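Local coordinates for rubber oxygenase (Streptomyces sp., PDB 5O1L), which cleaves poly(cis-1,4-isoprene) in natural and synthetic rubber oxidatively, using a non-covalently bound b-type heme to add oxygen across the double bonds, at residues Pro108-Lys113 against Ser264-Gly269; Leu116-Gln121 against Asn250-Glu255; Lys124-Tyr129 against Phe361-Ile366; Val152-Gly157 against Ser208-Gln213. All blocks are in the same frame, centred on the assembly; numbering follows the deposited sequence. Where two conformers were deposited one is given.

Contact 1: Pro108-Lys113 against Ser264-Gly269; sequences PSWADK and SAHMLG. With EDO (1,2-ethanediol), chain G.
Pro108 and His266 bring their backbones closest, with CA atoms 7.4 Å apart, where the type I turn Pro108-Ala111 faces the last turn of helix 251-267; Gly269 ends that helix in a Schellman motif. The turn is closed by Ala111 N on Pro108 O, and its two bulky members, Pro108 and Trp110, both address the imidazole. Pro108 CB sits squarely over one face of the His266 ring, 3.8 Å from its centroid and only 7° off the normal, a CH-pi contact. At the flank of the pyrrolidine, Pro108 CD rests 3.8 Å from Met267 SD, so the proline spans two consecutive helix residues. Trp110 adds an offset edge-to-face pair: the benzo end of the indole is directed at the imidazole face with the planes at 90°, and its CZ2 comes within 3.9 Å of His266 CD2. His266 reaches both partners because its CG stands anti to the backbone N (chi1 179°), carrying the ring out from the helix toward the turn. The polar end of the indole is engaged elsewhere, Trp110 NE1 bonding to Asp272. At the far end of the loop, Asp112 N-caps helix 113-125 through Ala115 N, and its carboxylate also accepts from a 1,2-ethanediol, at OD2 and weakly at OD1. No hydrogen bond joins the two segments, and His266 ND1 is buried without a partner in the model. Between them the attachment therefore rests on CH-pi, aromatic and apolar contacts, with the imidazole face, not its nitrogens, as packing surface; Asp112 N bonds to His259 earlier on the same helix.

Contact 2: Leu116-Gln121 against Asn250-Glu255; sequences LDRGAQ and NTADAE
Arg118 reaches across from helix 113-125 to the first turn of helix 251-267, where its guanidinium meets Ala252 and Asp253. With CG opposite the backbone N (chi1 -179°), the chain, extended from CG to NE, spans the gap and lays the guanidinium over Ala252. NE, rather than a terminal nitrogen, makes the salt bridge: it donates to Asp253 OD1 at 2.9 Å in an almost straight bond of 178°. The oxygen lies in the guanidinium plane, yet the donor comes to it from above the carboxylate plane, the two groups being turned 69° apart. Ala252 CB covers one guanidinium face, 3.4 Å from Arg118 CZ and over the centre of the group. Two waters extend the grip. One donates to both Arg118 O and Asp253 OD1; the other accepts from Arg118 NH2 and from Asn250 ND2 and donates to Asp253 OD2 at 2.8 Å. Asn250 itself is the N-cap, its OD1 accepting from Asp253 N at 2.8 Å, and this fixes the amide beside the arginine. The negative carboxylate near the helix N terminus would also probably be favoured by the helix dipole. Arg118 also touches Ala256; the polar clasp thus forms the surface end of a helix-helix interface in which, deeper in, Leu116 packs on Val260, Val263 and the side chain of His259, away from the heme.

Contact 3: Lys124-Tyr129 against Phe361-Ile366; sequences KTKGIY and FREGLI
The break between helices 113-125 and 127-142, at Lys126, meets the C-terminal end of helix 345-362, where Gly364 closes a Schellman motif. Lys126 and Glu363 carry the main link across it. Lys126 leaves its backbone with CG opposite the carbonyl carbon (chi1 -52°) and bends again at chi2 before running straight to NZ, which donates to Glu363 OE2 at 2.7 Å as part of a salt bridge. OE2 receives it on its syn lone pair, and Lys126 NZ also lies 3.2 Å from Glu363 OE1; the two side chains meet at about a right angle. Glu363 OE2 has a second donor in Arg248 N, while Val247 touches both Lys126 and Glu363. Beside the bridge, the hydroxyl end of Tyr129 abuts the aliphatic base of Arg362: Tyr129 OH is 3.5 Å from CB and 3.6 Å from CG of that arginine. The Tyr129 ring is backed on one face by Ile128 CG2, 3.7 Å above its plane. The guanidinium of Arg362 instead turns to a salt bridge with Glu379 of helix 373-393. Were Lys126 an alanine, Glu363 would probably lose its charged mate here, with Arg248 N still bonded to OE2 but no ammonium to balance the carboxylate. Lys126 is buried, so the ion pair likely offsets the cost of enclosing its charge while pinning the helix break to the end of helix 345-362.

Contact 4: Val152-Gly157 against Ser208-Gln213; sequences VYYSKG and SPAWSQ
Tyr154 lays one face of its ring over the backbone joining Ala210 and Trp211, with Ala210 C 4.1 Å above the plane over its centre and Trp211 N set toward the rim. Its CE1 touches Ala210 CB at 3.5 Å, the closest side-chain approach between the segments. Toward Trp211, Tyr154 CB and Trp211 CB stand 4.0 Å apart, and Tyr154 CD2, on the ring edge away from CE1, lies 3.9 Å from Trp211 CA. The ring is placed there by a chi1 of -64°, which sets CG opposite the carbonyl carbon and sends the aromatic group from the end of helix 146-154 across to helix 209-214. The opposite face of the ring is backed by Tyr153 CD2, 3.5 Å above the plane and toward the rim, so Tyr154 is held between its neighbour and the first turn of the partner helix. Ser208 is the N-cap of that helix: its OG accepts from Trp211 N at 3.0 Å. The same hydroxyl is linked by a water to Tyr154 O, a bridge in which the water donates to the carbonyl at 2.7 Å. Tyr154 OH is hydrogen-bonded to Glu299 OE2 of helix 298-313. With a glycine at Tyr154, a gap is likely to open over the Ala210-Trp211 peptide and Glu299 to be left without this hydroxyl partner. Ser155 lines the heme pocket, and the Trp211 side chain lies near the bound heme. Ring-on-backbone packing and one bridging water, without a direct hydrogen bond, thus join two helix ends close to the cofactor.

Overall arrangement
From the N terminus, the loop 108-113, helix 113-125 and the start of helix 127-142 supply the first partners of contacts 1, 2 and 3 in turn. Contacts 1 and 2 both return to helix 251-267, at its C-terminal and N-terminal ends respectively, so the loop of contact 2 lies within that of contact 1. Contact 3 closes much later, on the end of helix 345-362, and crosses both along the chain. Contact 4 joins 152-157 to 208-213 and closes a short loop lying inside all three; its centre is about 41 Å from that of contact 3, on the opposite side of the chain's centre.

Contact 1: Pro108-Lys113 against Ser264-Gly269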
# COMPACT_ATOMS: atom_id res chain seq x y z
N PRO A 108 -1.46 -18.44 5.11
CA PRO A 108 -2.78 -19.01 5.32
C PRO A 108 -2.94 -20.33 4.54
O PRO A 108 -2.35 -20.52 3.48
CB PRO A 108 -3.69 -17.95 4.74
CG PRO A 108 -2.90 -17.22 3.76
CD PRO A 108 -1.48 -17.23 4.30
N SER A 109 -3.88 -21.15 5.02
CA SER A 109 -4.15 -22.43 4.38
C SER A 109 -4.71 -22.35 2.95
O SER A 109 -4.53 -23.24 2.12
CB SER A 109 -5.21 -23.21 5.24
OG SER A 109 -6.40 -22.43 5.33
N TRP A 110 -5.30 -21.17 2.63
CA TRP A 110 -5.87 -20.91 1.38
C TRP A 110 -4.93 -20.22 0.41
O TRP A 110 -5.33 -19.94 -0.73
CB TRP A 110 -7.13 -20.06 1.56
CG TRP A 110 -7.05 -18.91 2.51
CD1 TRP A 110 -7.36 -18.85 3.80
CD2 TRP A 110 -6.59 -17.57 2.18
NE1 TRP A 110 -7.16 -17.60 4.34
CE2 TRP A 110 -6.65 -16.81 3.33
CE3 TRP A 110 -6.14 -16.97 1.02
CZ2 TRP A 110 -6.34 -15.45 3.34
CZ3 TRP A 110 -5.83 -15.59 1.07
CH2 TRP A 110 -5.92 -14.90 2.22
N ALA A 111 -3.69 -19.99 0.80
CA ALA A 111 -2.72 -19.45 -0.17
C ALA A 111 -2.42 -20.44 -1.24
O ALA A 111 -2.23 -21.67 -0.97
CB ALA A 111 -1.46 -19.09 0.53
N ASP A 112 -2.40 -19.99 -2.49
CA ASP A 112 -2.15 -20.83 -3.64
C ASP A 112 -0.83 -20.39 -4.29
O ASP A 112 -0.76 -19.31 -4.86
CB ASP A 112 -3.30 -20.69 -4.56
CG ASP A 112 -3.23 -21.58 -5.76
OD1 ASP A 112 -2.33 -21.46 -6.60
OD2 ASP A 112 -4.14 -22.46 -5.90
N LYS A 113 0.18 -21.23 -4.19
CA LYS A 113 1.53 -20.88 -4.63
C LYS A 113 1.52 -20.55 -6.10
O LYS A 113 2.20 -19.54 -6.51
CB LYS A 113 2.48 -22.07 -4.41
CG LYS A 113 3.88 -21.92 -5.08
CD LYS A 113 4.81 -23.16 -5.01
CE LYS A 113 6.28 -22.76 -5.32
NZ LYS A 113 6.43 -21.77 -6.42
N SER A 264 -1.54 -11.07 1.13
CA SER A 264 -0.74 -10.04 1.82
C SER A 264 -1.52 -9.37 2.91
O SER A 264 -0.97 -9.09 3.98
CB SER A 264 -0.25 -9.03 0.82
OG SER A 264 0.62 -9.61 -0.15
N ALA A 265 -2.79 -9.09 2.74
CA ALA A 265 -3.66 -8.55 3.80
C ALA A 265 -3.66 -9.48 4.98
O ALA A 265 -3.51 -9.04 6.13
CB ALA A 265 -5.06 -8.35 3.28
N HIS A 266 -3.81 -10.79 4.76
CA HIS A 266 -3.77 -11.75 5.91
C HIS A 266 -2.44 -11.66 6.59
O HIS A 266 -2.41 -11.61 7.84
CB HIS A 266 -3.96 -13.15 5.33
CG HIS A 266 -3.93 -14.22 6.36
ND1 HIS A 266 -2.81 -14.82 6.91
CD2 HIS A 266 -4.98 -14.84 6.89
CE1 HIS A 266 -3.23 -15.75 7.77
NE2 HIS A 266 -4.55 -15.75 7.80
N MET A 267 -1.35 -11.63 5.84
CA MET A 267 -0.01 -11.64 6.51
C MET A 267 0.25 -10.35 7.21
O MET A 267 0.99 -10.32 8.19
CB MET A 267 1.04 -11.89 5.47
CG MET A 267 0.93 -13.24 4.77
SD MET A 267 0.90 -14.65 5.88
CE MET A 267 2.58 -14.64 6.58
N LEU A 268 -0.40 -9.28 6.85
CA LEU A 268 -0.31 -8.00 7.61
C LEU A 268 -1.17 -7.99 8.82
O LEU A 268 -1.15 -6.99 9.59
CB LEU A 268 -0.67 -6.83 6.71
CG LEU A 268 0.34 -6.57 5.62
CD1 LEU A 268 -0.25 -5.72 4.46
CD2 LEU A 268 1.55 -5.89 6.19
N GLY A 269 -1.96 -9.03 9.08
CA GLY A 269 -2.80 -9.08 10.23
C GLY A 269 -4.25 -8.74 10.05
O GLY A 269 -4.99 -8.68 11.04
C1 EDO G . -1.46 -24.60 -6.10
O1 EDO G . -0.19 -23.93 -6.00
C2 EDO G . -1.98 -24.56 -7.54
O2 EDO G . -3.36 -24.90 -7.58

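Contact 2: Leu116-Gln121 against Asn250-Glu255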
# COMPACT_ATOMS: atom_id res chain seq x y z
N LEU A 116 0.05 -17.10 -6.60
CA LEU A 116 0.99 -16.11 -6.13
C LEU A 116 2.11 -15.86 -7.15
O LEU A 116 2.50 -14.74 -7.37
CB LEU A 116 1.53 -16.45 -4.75
CG LEU A 116 0.54 -16.39 -3.61
CD1 LEU A 116 1.22 -17.00 -2.36
CD2 LEU A 116 -0.06 -15.07 -3.39
N ASP A 117 2.63 -16.93 -7.69
CA ASP A 117 3.70 -16.83 -8.72
C ASP A 117 3.17 -16.10 -9.94
O ASP A 117 3.87 -15.23 -10.54
CB ASP A 117 4.17 -18.21 -9.14
CG ASP A 117 4.98 -18.96 -8.11
OD1 ASP A 117 5.40 -18.42 -7.06
OD2 ASP A 117 5.26 -20.18 -8.40
N ARG A 118 1.94 -16.42 -10.37
CA ARG A 118 1.37 -15.77 -11.52
C ARG A 118 1.16 -14.29 -11.30
O ARG A 118 1.37 -13.47 -12.18
CB ARG A 118 0.08 -16.47 -11.94
CG ARG A 118 -0.53 -15.87 -13.14
CD ARG A 118 -1.78 -16.64 -13.63
NE ARG A 118 -2.02 -16.19 -14.95
CZ ARG A 118 -2.44 -16.93 -15.98
NH1 ARG A 118 -2.76 -18.20 -15.80
NH2 ARG A 118 -2.60 -16.35 -17.15
N GLY A 119 0.70 -13.94 -10.11
CA GLY A 119 0.52 -12.54 -9.79
C GLY A 119 1.78 -11.74 -9.73
O GLY A 119 1.79 -10.58 -10.15
N ALA A 120 2.83 -12.39 -9.24
CA ALA A 120 4.16 -11.74 -9.23
C ALA A 120 4.66 -11.55 -10.66
O ALA A 120 5.17 -10.48 -10.99
CB ALA A 120 5.14 -12.62 -8.46
N GLN A 121 4.47 -12.57 -11.49
CA GLN A 121 4.86 -12.43 -12.91
C GLN A 121 4.08 -11.34 -13.62
O GLN A 121 4.64 -10.54 -14.38
CB GLN A 121 4.76 -13.73 -13.65
CG GLN A 121 5.79 -14.74 -13.25
CD GLN A 121 7.25 -14.39 -13.66
OE1 GLN A 121 7.53 -13.57 -14.55
NE2 GLN A 121 8.16 -15.01 -12.98
N ASN A 250 -5.92 -10.22 -18.48
CA ASN A 250 -6.82 -11.31 -18.67
C ASN A 250 -7.36 -11.77 -17.32
O ASN A 250 -6.87 -11.37 -16.24
CB ASN A 250 -6.20 -12.39 -19.48
CG ASN A 250 -4.99 -13.06 -18.83
OD1 ASN A 250 -4.92 -13.21 -17.61
ND2 ASN A 250 -4.03 -13.54 -19.64
N THR A 251 -8.41 -12.56 -17.34
CA THR A 251 -9.09 -12.92 -16.12
C THR A 251 -8.17 -13.64 -15.15
O THR A 251 -8.21 -13.40 -13.92
CB THR A 251 -10.27 -13.83 -16.42
OG1 THR A 251 -9.87 -14.95 -17.26
CG2 THR A 251 -11.34 -12.94 -17.08
N ALA A 252 -7.34 -14.56 -15.65
CA ALA A 252 -6.50 -15.33 -14.79
C ALA A 252 -5.46 -14.42 -14.07
O ALA A 252 -5.21 -14.59 -12.86
CB ALA A 252 -5.76 -16.40 -15.54
N ASP A 253 -4.91 -13.47 -14.81
CA ASP A 253 -3.95 -12.56 -14.17
C ASP A 253 -4.64 -11.65 -13.19
O ASP A 253 -4.06 -11.33 -12.13
CB ASP A 253 -3.25 -11.69 -15.22
CG ASP A 253 -2.10 -12.42 -15.91
OD1 ASP A 253 -1.56 -13.41 -15.41
OD2 ASP A 253 -1.72 -11.91 -16.99
N ALA A 254 -5.83 -11.13 -13.46
CA ALA A 254 -6.58 -10.34 -12.52
C ALA A 254 -6.82 -11.11 -11.25
O ALA A 254 -6.73 -10.56 -10.15
CB ALA A 254 -7.88 -9.86 -13.09
N GLU A 255 -7.21 -12.36 -11.38
CA GLU A 255 -7.46 -13.19 -10.19
C GLU A 255 -6.19 -13.45 -9.41
O GLU A 255 -6.22 -13.49 -8.17
CB GLU A 255 -8.11 -14.49 -10.57
CG GLU A 255 -9.51 -14.27 -11.04
CD GLU A 255 -10.44 -13.65 -10.10
OE1 GLU A 255 -10.44 -14.12 -8.91
OE2 GLU A 255 -11.23 -12.77 -10.54
O HOH W 1 1.22 -13.66 -15.07
O HOH W 2 -1.16 -14.17 -18.54

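Contact 3: Lys124-Tyr129 against Phe361-Ile366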
# COMPACT_ATOMS: atom_id res chain seq x y z
N LYS A 124 5.38 -7.87 -12.66
CA LYS A 124 6.61 -7.58 -13.40
C LYS A 124 6.34 -7.24 -14.84
O LYS A 124 6.81 -6.22 -15.33
CB LYS A 124 7.53 -8.79 -13.29
CG LYS A 124 8.84 -8.68 -14.08
CD LYS A 124 9.92 -7.88 -13.34
CE LYS A 124 11.26 -8.27 -13.99
NZ LYS A 124 12.35 -7.28 -13.80
N THR A 125 5.51 -8.02 -15.54
CA THR A 125 5.18 -7.75 -16.94
C THR A 125 4.61 -6.39 -17.13
O THR A 125 4.89 -5.69 -18.08
CB THR A 125 4.20 -8.80 -17.43
OG1 THR A 125 4.84 -10.10 -17.28
CG2 THR A 125 3.81 -8.63 -18.85
N LYS A 126 3.76 -5.98 -16.19
CA LYS A 126 3.07 -4.70 -16.25
C LYS A 126 3.72 -3.68 -15.34
O LYS A 126 3.10 -2.68 -14.92
CB LYS A 126 1.58 -4.86 -15.89
CG LYS A 126 0.86 -5.92 -16.68
CD LYS A 126 0.96 -5.84 -18.14
CE LYS A 126 0.04 -6.87 -18.76
NZ LYS A 126 0.27 -6.91 -20.20
N GLY A 127 5.01 -3.84 -15.07
CA GLY A 127 5.69 -3.09 -14.01
C GLY A 127 5.72 -1.61 -14.14
O GLY A 127 5.62 -0.92 -13.14
N ILE A 128 5.87 -1.07 -15.34
CA ILE A 128 5.83 0.41 -15.46
C ILE A 128 4.48 0.96 -14.98
O ILE A 128 4.40 2.00 -14.28
CB ILE A 128 6.18 0.89 -16.87
CG1 ILE A 128 6.35 2.42 -16.86
CG2 ILE A 128 5.24 0.42 -17.90
CD1 ILE A 128 6.82 2.89 -18.22
N TYR A 129 3.39 0.26 -15.35
CA TYR A 129 2.07 0.71 -14.99
C TYR A 129 1.77 0.53 -13.53
O TYR A 129 1.35 1.47 -12.85
CB TYR A 129 0.97 0.01 -15.83
CG TYR A 129 1.28 0.07 -17.31
CD1 TYR A 129 1.39 1.31 -17.92
CD2 TYR A 129 1.53 -1.09 -18.04
CE1 TYR A 129 1.79 1.43 -19.23
CE2 TYR A 129 1.89 -1.00 -19.36
CZ TYR A 129 1.99 0.28 -19.94
OH TYR A 129 2.40 0.51 -21.30
N PHE A 361 0.26 0.31 -27.87
CA PHE A 361 1.51 -0.02 -28.57
C PHE A 361 2.35 -0.99 -27.72
O PHE A 361 2.88 -1.98 -28.21
CB PHE A 361 2.31 1.26 -28.84
CG PHE A 361 3.66 1.01 -29.40
CD1 PHE A 361 3.77 0.45 -30.64
CD2 PHE A 361 4.78 1.38 -28.68
CE1 PHE A 361 5.02 0.18 -31.17
CE2 PHE A 361 6.05 1.18 -29.24
CZ PHE A 361 6.15 0.55 -30.42
N ARG A 362 2.51 -0.68 -26.43
CA ARG A 362 3.33 -1.56 -25.56
C ARG A 362 2.73 -2.95 -25.36
O ARG A 362 3.46 -3.89 -25.17
CB ARG A 362 3.58 -0.89 -24.24
CG ARG A 362 4.42 0.39 -24.33
CD ARG A 362 5.71 0.13 -24.94
NE ARG A 362 6.51 1.39 -24.92
CZ ARG A 362 7.65 1.49 -25.58
NH1 ARG A 362 8.13 0.47 -26.24
NH2 ARG A 362 8.30 2.61 -25.49
N GLU A 363 1.41 -3.00 -25.47
CA GLU A 363 0.68 -4.27 -25.47
C GLU A 363 0.69 -5.01 -26.76
O GLU A 363 0.10 -6.09 -26.83
CB GLU A 363 -0.79 -3.98 -25.02
CG GLU A 363 -0.81 -3.60 -23.57
CD GLU A 363 -0.52 -4.84 -22.71
OE1 GLU A 363 -0.12 -5.96 -23.20
OE2 GLU A 363 -0.77 -4.77 -21.52
N GLY A 364 1.31 -4.47 -27.78
CA GLY A 364 1.46 -5.15 -29.05
C GLY A 364 0.20 -5.11 -29.91
O GLY A 364 0.11 -5.90 -30.86
N LEU A 365 -0.70 -4.17 -29.68
CA LEU A 365 -1.95 -4.16 -30.35
C LEU A 365 -2.03 -3.24 -31.55
O LEU A 365 -2.95 -3.41 -32.37
CB LEU A 365 -3.07 -3.70 -29.37
CG LEU A 365 -3.23 -4.59 -28.16
CD1 LEU A 365 -4.24 -3.92 -27.21
CD2 LEU A 365 -3.65 -5.96 -28.56
N ILE A 366 -1.19 -2.23 -31.61
CA ILE A 366 -1.18 -1.28 -32.71
C ILE A 366 0.21 -1.00 -33.15
O ILE A 366 1.16 -1.12 -32.36
CB ILE A 366 -1.91 0.06 -32.36
CG1 ILE A 366 -1.19 0.83 -31.21
CG2 ILE A 366 -3.36 -0.19 -32.00
CD1 ILE A 366 -1.70 2.17 -30.92

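Contact 4: Val152-Gly157 against Ser208-Gln213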
# COMPACT_ATOMS: atom_id res chain seq x y z
N VAL A 152 0.87 8.99 9.87
CA VAL A 152 2.20 9.08 9.39
C VAL A 152 2.81 10.42 9.83
O VAL A 152 3.97 10.47 10.25
CB VAL A 152 2.22 8.92 7.86
CG1 VAL A 152 3.59 9.22 7.28
CG2 VAL A 152 1.84 7.47 7.50
N TYR A 153 2.01 11.47 9.75
CA TYR A 153 2.50 12.82 10.07
C TYR A 153 2.91 12.89 11.52
O TYR A 153 3.93 13.50 11.84
CB TYR A 153 1.43 13.85 9.80
CG TYR A 153 1.87 15.31 10.00
CD1 TYR A 153 2.35 16.06 8.96
CD2 TYR A 153 1.71 15.90 11.23
CE1 TYR A 153 2.74 17.37 9.15
CE2 TYR A 153 2.10 17.21 11.45
CZ TYR A 153 2.61 17.91 10.43
OH TYR A 153 2.99 19.21 10.71
N TYR A 154 2.11 12.36 12.43
CA TYR A 154 2.38 12.45 13.88
C TYR A 154 3.23 11.36 14.46
O TYR A 154 3.60 11.45 15.63
CB TYR A 154 1.07 12.57 14.68
CG TYR A 154 0.31 13.83 14.37
CD1 TYR A 154 0.88 15.09 14.69
CD2 TYR A 154 -0.96 13.79 13.88
CE1 TYR A 154 0.20 16.25 14.41
CE2 TYR A 154 -1.65 14.94 13.60
CZ TYR A 154 -1.07 16.18 13.93
OH TYR A 154 -1.75 17.31 13.61
N SER A 155 3.63 10.35 13.69
CA SER A 155 4.49 9.25 14.24
C SER A 155 5.91 9.75 14.51
O SER A 155 6.45 10.44 13.68
CB SER A 155 4.51 8.07 13.27
OG SER A 155 3.44 7.30 13.66
N LYS A 156 6.46 9.40 15.68
CA LYS A 156 7.67 10.05 16.21
C LYS A 156 8.93 9.20 16.32
O LYS A 156 10.04 9.76 16.23
CB LYS A 156 7.35 10.70 17.59
CG LYS A 156 6.46 11.93 17.51
CD LYS A 156 7.11 13.02 16.63
CE LYS A 156 6.10 13.90 15.91
NZ LYS A 156 6.38 14.00 14.45
N GLY A 157 8.77 7.89 16.52
CA GLY A 157 9.89 7.02 16.93
C GLY A 157 10.64 6.29 15.83
O GLY A 157 11.49 5.46 16.14
N SER A 208 0.52 10.64 22.00
CA SER A 208 0.81 11.93 21.34
C SER A 208 -0.40 12.82 21.43
O SER A 208 -1.43 12.53 20.88
CB SER A 208 1.15 11.72 19.85
OG SER A 208 0.85 12.88 19.05
N PRO A 209 -0.30 13.95 22.16
CA PRO A 209 -1.49 14.78 22.21
C PRO A 209 -1.98 15.36 20.89
O PRO A 209 -3.18 15.47 20.70
CB PRO A 209 -1.06 15.91 23.18
CG PRO A 209 -0.10 15.23 24.09
CD PRO A 209 0.71 14.35 23.17
N ALA A 210 -1.08 15.67 19.97
CA ALA A 210 -1.46 16.18 18.66
C ALA A 210 -2.24 15.07 17.86
O ALA A 210 -3.24 15.40 17.21
CB ALA A 210 -0.25 16.62 17.89
N TRP A 211 -1.84 13.81 18.01
CA TRP A 211 -2.56 12.73 17.31
C TRP A 211 -3.91 12.57 17.95
O TRP A 211 -4.92 12.53 17.28
CB TRP A 211 -1.77 11.39 17.28
CG TRP A 211 -2.58 10.36 16.48
CD1 TRP A 211 -2.62 10.21 15.09
CD2 TRP A 211 -3.56 9.49 17.01
NE1 TRP A 211 -3.58 9.28 14.80
CE2 TRP A 211 -4.16 8.80 15.94
CE3 TRP A 211 -4.03 9.23 18.31
CZ2 TRP A 211 -5.19 7.90 16.12
CZ3 TRP A 211 -4.97 8.29 18.50
CH2 TRP A 211 -5.57 7.62 17.40
N SER A 212 -3.95 12.47 19.27
CA SER A 212 -5.22 12.26 19.99
C SER A 212 -6.21 13.34 19.73
O SER A 212 -7.37 13.06 19.52
CB SER A 212 -5.00 12.20 21.50
OG SER A 212 -4.26 11.06 21.74
N GLN A 213 -5.75 14.58 19.72
CA GLN A 213 -6.65 15.71 19.54
C GLN A 213 -7.20 15.81 18.16
O GLN A 213 -8.28 16.36 18.01
CB GLN A 213 -5.95 17.02 19.94
CG GLN A 213 -5.89 17.11 21.44
CD GLN A 213 -4.88 18.12 21.98
OE1 GLN A 213 -4.25 18.89 21.24
NE2 GLN A 213 -4.66 18.05 23.30
O HOH W 3 3.32 13.37 17.51